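Enoyl-CoA hydratase (Mycobacterium tuberculosis, PDB 5KJP) probably catalyses the reversible addition of water to the double bond of 2-enoyl-CoA thioesters in fatty acid metabolism, as a crotonase-family hydratase. Local coordinates at residues 131-136 against 173-178; 207-212 against 260-265. All coordinates share one frame; numbering follows the deposited sequence.

Contact 1: residues 131-136 against 173-178; sequences RDSAFG and LPAERA
L173 and F135 form the hydrogen-bonded pair of a short antiparallel ladder in which 173-174 is an outer strand of the small three-stranded sheet of the crotonase fold, with 134-136 between it and 112-114. The pair is closed by two nearly straight bonds, L173 N to F135 O at 2.6 Å and F135 N to L173 O at 2.8 Å. On the face of the sheet that both residues share, L173 CB and F135 CB meet at 4.2 Å. The same L173 O lies at the edge of the F135 ring, in its plane, 3.7 Å from CD1.

P174, paired with A134 across a non-hydrogen-bonded position, is also the N-cap residue, so strand passes directly into helix. A175 N reaches back to S133 O over 2.9 Å, the donor standing above the carbonyl plane. Its methyl rests against S133 OG, which chi1 of 65° sets between the backbone N and the carbonyl carbon, and whose own hydrogen bond goes to A130 O.

E176 N donates to a water that in turn donates to R131 O, a bridge beside the salt bridge of the same two residues. There R131 NH1 meets the anti side of E176 OE2 at 3.1 Å, with guanidinium and carboxylate planes 86° apart. One turn into the helix, A178 CB approaches F135 CD1 at 4.2 Å.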
# COMPACT_ATOMS: atom_id res chain seq x y z
N ARG A 131 -20.34 0.50 -12.36
CA ARG A 131 -20.67 1.02 -11.04
C ARG A 131 -21.54 0.06 -10.23
O ARG A 131 -21.61 0.17 -9.01
CB ARG A 131 -21.38 2.38 -11.18
CG ARG A 131 -20.46 3.49 -11.66
CD ARG A 131 -21.16 4.84 -11.70
NE ARG A 131 -20.22 5.89 -12.10
CZ ARG A 131 -19.44 6.55 -11.25
NH1 ARG A 131 -19.50 6.29 -9.95
NH2 ARG A 131 -18.61 7.48 -11.70
N ASP A 132 -22.19 -0.88 -10.91
CA ASP A 132 -23.05 -1.83 -10.21
C ASP A 132 -22.43 -3.22 -10.14
O ASP A 132 -23.11 -4.20 -9.83
CB ASP A 132 -24.43 -1.90 -10.87
CG ASP A 132 -24.36 -2.37 -12.32
OD1 ASP A 132 -23.26 -2.35 -12.90
OD2 ASP A 132 -25.42 -2.74 -12.87
N SER A 133 -21.13 -3.31 -10.41
CA SER A 133 -20.45 -4.60 -10.32
C SER A 133 -19.95 -4.83 -8.90
O SER A 133 -20.00 -3.93 -8.05
CB SER A 133 -19.30 -4.69 -11.34
OG SER A 133 -18.26 -3.76 -11.06
N ALA A 134 -19.47 -6.04 -8.62
CA ALA A 134 -18.95 -6.36 -7.30
C ALA A 134 -17.86 -7.42 -7.37
O ALA A 134 -17.87 -8.29 -8.26
CB ALA A 134 -20.06 -6.81 -6.38
N PHE A 135 -16.95 -7.35 -6.41
CA PHE A 135 -15.84 -8.29 -6.26
C PHE A 135 -16.01 -9.05 -4.95
O PHE A 135 -16.89 -8.74 -4.16
CB PHE A 135 -14.50 -7.55 -6.27
CG PHE A 135 -14.27 -6.75 -7.52
CD1 PHE A 135 -14.83 -5.48 -7.66
CD2 PHE A 135 -13.53 -7.27 -8.56
CE1 PHE A 135 -14.64 -4.75 -8.83
CE2 PHE A 135 -13.34 -6.54 -9.73
CZ PHE A 135 -13.90 -5.28 -9.86
N GLY A 136 -15.16 -10.05 -4.73
CA GLY A 136 -15.19 -10.77 -3.47
C GLY A 136 -14.42 -12.06 -3.55
O GLY A 136 -14.22 -12.63 -4.64
N LEU A 173 -17.35 -6.90 -2.32
CA LEU A 173 -16.80 -5.56 -2.41
C LEU A 173 -17.44 -4.83 -3.59
O LEU A 173 -17.11 -5.11 -4.75
CB LEU A 173 -15.28 -5.62 -2.58
CG LEU A 173 -14.54 -4.29 -2.80
CD1 LEU A 173 -14.67 -3.40 -1.57
CD2 LEU A 173 -13.08 -4.54 -3.14
N PRO A 174 -18.36 -3.89 -3.31
CA PRO A 174 -19.00 -3.15 -4.41
C PRO A 174 -17.98 -2.35 -5.20
O PRO A 174 -16.99 -1.87 -4.63
CB PRO A 174 -20.00 -2.24 -3.68
CG PRO A 174 -20.18 -2.86 -2.32
CD PRO A 174 -18.85 -3.45 -1.99
N ALA A 175 -18.21 -2.22 -6.50
CA ALA A 175 -17.26 -1.55 -7.38
C ALA A 175 -16.92 -0.13 -6.94
O ALA A 175 -15.77 0.31 -7.06
CB ALA A 175 -17.80 -1.52 -8.80
N GLU A 176 -17.91 0.60 -6.43
CA GLU A 176 -17.66 2.00 -6.08
C GLU A 176 -16.69 2.09 -4.90
O GLU A 176 -15.77 2.92 -4.90
CB GLU A 176 -18.97 2.73 -5.80
CG GLU A 176 -19.75 2.98 -7.10
CD GLU A 176 -20.90 3.96 -6.95
OE1 GLU A 176 -21.55 3.96 -5.88
OE2 GLU A 176 -21.14 4.73 -7.90
N ARG A 177 -16.88 1.23 -3.91
CA ARG A 177 -15.92 1.10 -2.81
C ARG A 177 -14.55 0.64 -3.31
O ARG A 177 -13.51 1.13 -2.87
CB ARG A 177 -16.45 0.11 -1.76
CG ARG A 177 -15.50 -0.15 -0.61
CD ARG A 177 -15.58 0.92 0.47
NE ARG A 177 -14.86 0.49 1.66
CZ ARG A 177 -13.95 1.23 2.29
NH1 ARG A 177 -13.65 2.44 1.85
NH2 ARG A 177 -13.34 0.74 3.37
N ALA A 178 -14.56 -0.33 -4.23
CA ALA A 178 -13.32 -0.82 -4.82
C ALA A 178 -12.55 0.29 -5.54
O ALA A 178 -11.31 0.29 -5.55
CB ALA A 178 -13.61 -1.97 -5.78
O HOH W 1 -20.75 -0.18 -6.45

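Contact 2: residues 207-212 against 260-265; sequences NGPLAV and PRWTGT
The backbones of N207-L210 and W262-T265 run almost in the same direction, 7° apart, with G208 facing W262 and, further on, the CA atoms of P209 and G264 5.6 Å apart. Here the C-terminal tail packs along the start of helix 209-221, whose N-cap residue is G208.

CG of W262 is anti to the carbonyl carbon (chi1 -53°), which turns the indole onto G208 and P209. G208 CA sits over its six-membered ring, 3.7 Å from the centroid, and P209 CD over the five-membered ring at 4.0 Å: two CH-pi contacts on one face. P260 CB lies over the opposite face, offset toward its rim. W262 NE1 is hydrogen-bonded to A206 O, just before N207, whose ND2 binds L168 O of the third subunit.

P209 CG touches G264 CA at 3.7 Å; the positive phi of G264 (68°) favours glycine there. L210 divides its two methyls, CD2 against G264 O and CD1 against T265 O, each at 3.5 Å. D246 receives the N-H groups of T263 and G264.

Between the segments, then, cohesion comes from CH-pi and van der Waals contact and rests on fit of shape, while direction is supplied by the surrounding polar bonds.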
# COMPACT_ATOMS: atom_id res chain seq x y z
N ASN A 207 1.25 4.60 -26.80
CA ASN A 207 2.57 4.87 -26.23
C ASN A 207 3.59 3.84 -26.72
O ASN A 207 3.21 2.84 -27.33
CB ASN A 207 2.47 4.90 -24.70
CG ASN A 207 1.66 6.09 -24.21
OD1 ASN A 207 1.55 7.10 -24.91
ND2 ASN A 207 1.06 5.97 -23.03
N GLY A 208 4.87 4.10 -26.48
CA GLY A 208 5.92 3.25 -27.03
C GLY A 208 5.83 1.83 -26.49
O GLY A 208 5.92 1.62 -25.28
N PRO A 209 5.65 0.84 -27.39
CA PRO A 209 5.40 -0.54 -26.94
C PRO A 209 6.55 -1.12 -26.09
O PRO A 209 6.28 -1.78 -25.09
CB PRO A 209 5.24 -1.31 -28.26
CG PRO A 209 5.88 -0.44 -29.31
CD PRO A 209 5.63 0.96 -28.85
N LEU A 210 7.80 -0.87 -26.47
CA LEU A 210 8.91 -1.35 -25.65
C LEU A 210 8.94 -0.66 -24.29
O LEU A 210 9.24 -1.28 -23.28
CB LEU A 210 10.25 -1.12 -26.37
CG LEU A 210 10.39 -1.81 -27.73
CD1 LEU A 210 11.67 -1.36 -28.43
CD2 LEU A 210 10.35 -3.33 -27.56
N ALA A 211 8.62 0.63 -24.29
CA ALA A 211 8.63 1.41 -23.05
C ALA A 211 7.49 0.98 -22.13
O ALA A 211 7.67 0.87 -20.92
CB ALA A 211 8.55 2.90 -23.36
N VAL A 212 6.33 0.72 -22.72
CA VAL A 212 5.17 0.25 -21.96
C VAL A 212 5.46 -1.11 -21.30
O VAL A 212 5.21 -1.30 -20.10
CB VAL A 212 3.92 0.15 -22.86
CG1 VAL A 212 2.84 -0.70 -22.21
CG2 VAL A 212 3.39 1.56 -23.19
N PRO A 260 4.19 9.73 -33.11
CA PRO A 260 5.30 8.80 -33.34
C PRO A 260 4.82 7.53 -34.04
O PRO A 260 3.75 7.02 -33.73
CB PRO A 260 5.80 8.49 -31.92
CG PRO A 260 4.61 8.74 -31.05
CD PRO A 260 3.87 9.88 -31.68
N ARG A 261 5.62 7.04 -34.98
CA ARG A 261 5.30 5.79 -35.65
C ARG A 261 6.16 4.68 -35.06
O ARG A 261 7.29 4.47 -35.48
CB ARG A 261 5.53 5.91 -37.16
CG ARG A 261 4.82 7.10 -37.79
CD ARG A 261 4.65 6.90 -39.29
NE ARG A 261 3.50 7.64 -39.82
CZ ARG A 261 3.20 7.73 -41.11
NH1 ARG A 261 3.96 7.13 -42.02
NH2 ARG A 261 2.13 8.42 -41.50
N TRP A 262 5.62 4.00 -34.05
CA TRP A 262 6.38 3.00 -33.33
C TRP A 262 6.65 1.78 -34.20
O TRP A 262 5.85 1.44 -35.07
CB TRP A 262 5.64 2.56 -32.06
CG TRP A 262 5.20 3.66 -31.13
CD1 TRP A 262 3.93 3.92 -30.72
CD2 TRP A 262 6.04 4.62 -30.47
NE1 TRP A 262 3.91 4.99 -29.86
CE2 TRP A 262 5.20 5.44 -29.68
CE3 TRP A 262 7.42 4.87 -30.47
CZ2 TRP A 262 5.69 6.48 -28.90
CZ3 TRP A 262 7.90 5.92 -29.69
CH2 TRP A 262 7.04 6.71 -28.92
N THR A 263 7.78 1.11 -33.95
CA THR A 263 8.09 -0.14 -34.63
C THR A 263 8.27 -1.30 -33.65
O THR A 263 8.37 -2.46 -34.06
CB THR A 263 9.36 -0.02 -35.49
OG1 THR A 263 10.49 0.23 -34.64
CG2 THR A 263 9.23 1.11 -36.51
N GLY A 264 8.31 -0.99 -32.36
CA GLY A 264 8.57 -2.00 -31.35
C GLY A 264 9.99 -2.52 -31.44
O GLY A 264 10.29 -3.66 -31.06
N THR A 265 10.88 -1.69 -31.99
CA THR A 265 12.31 -2.00 -32.06
C THR A 265 13.10 -0.78 -31.61
O THR A 265 12.51 0.27 -31.36
CB THR A 265 12.75 -2.40 -33.49
OG1 THR A 265 12.70 -1.25 -34.34
CG2 THR A 265 11.86 -3.49 -34.05
OXT THR A 265 14.33 -0.81 -31.48

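Followed from the N terminus, the chain first builds the earlier strands of the six-stranded sheet and, after strand 126-130, reaches 131-136. Contact 1 then closes a loop of 36 residues, about half of them helical, when 173-178 returns to the small sheet. Strand 186-188 and helix 193-205 follow before contact 2 opens at 207-212. It closes over 47 residues, mostly helix, with the last residues of the chain. The two loops are therefore in series, neither nested nor crossed. Contact 1 joins strand to strand and helix start within the core fold; contact 2 joins the C-terminal tail to the start of helix 209-221. Their centres lie 34 Å apart, on opposite sides of the chain's centre.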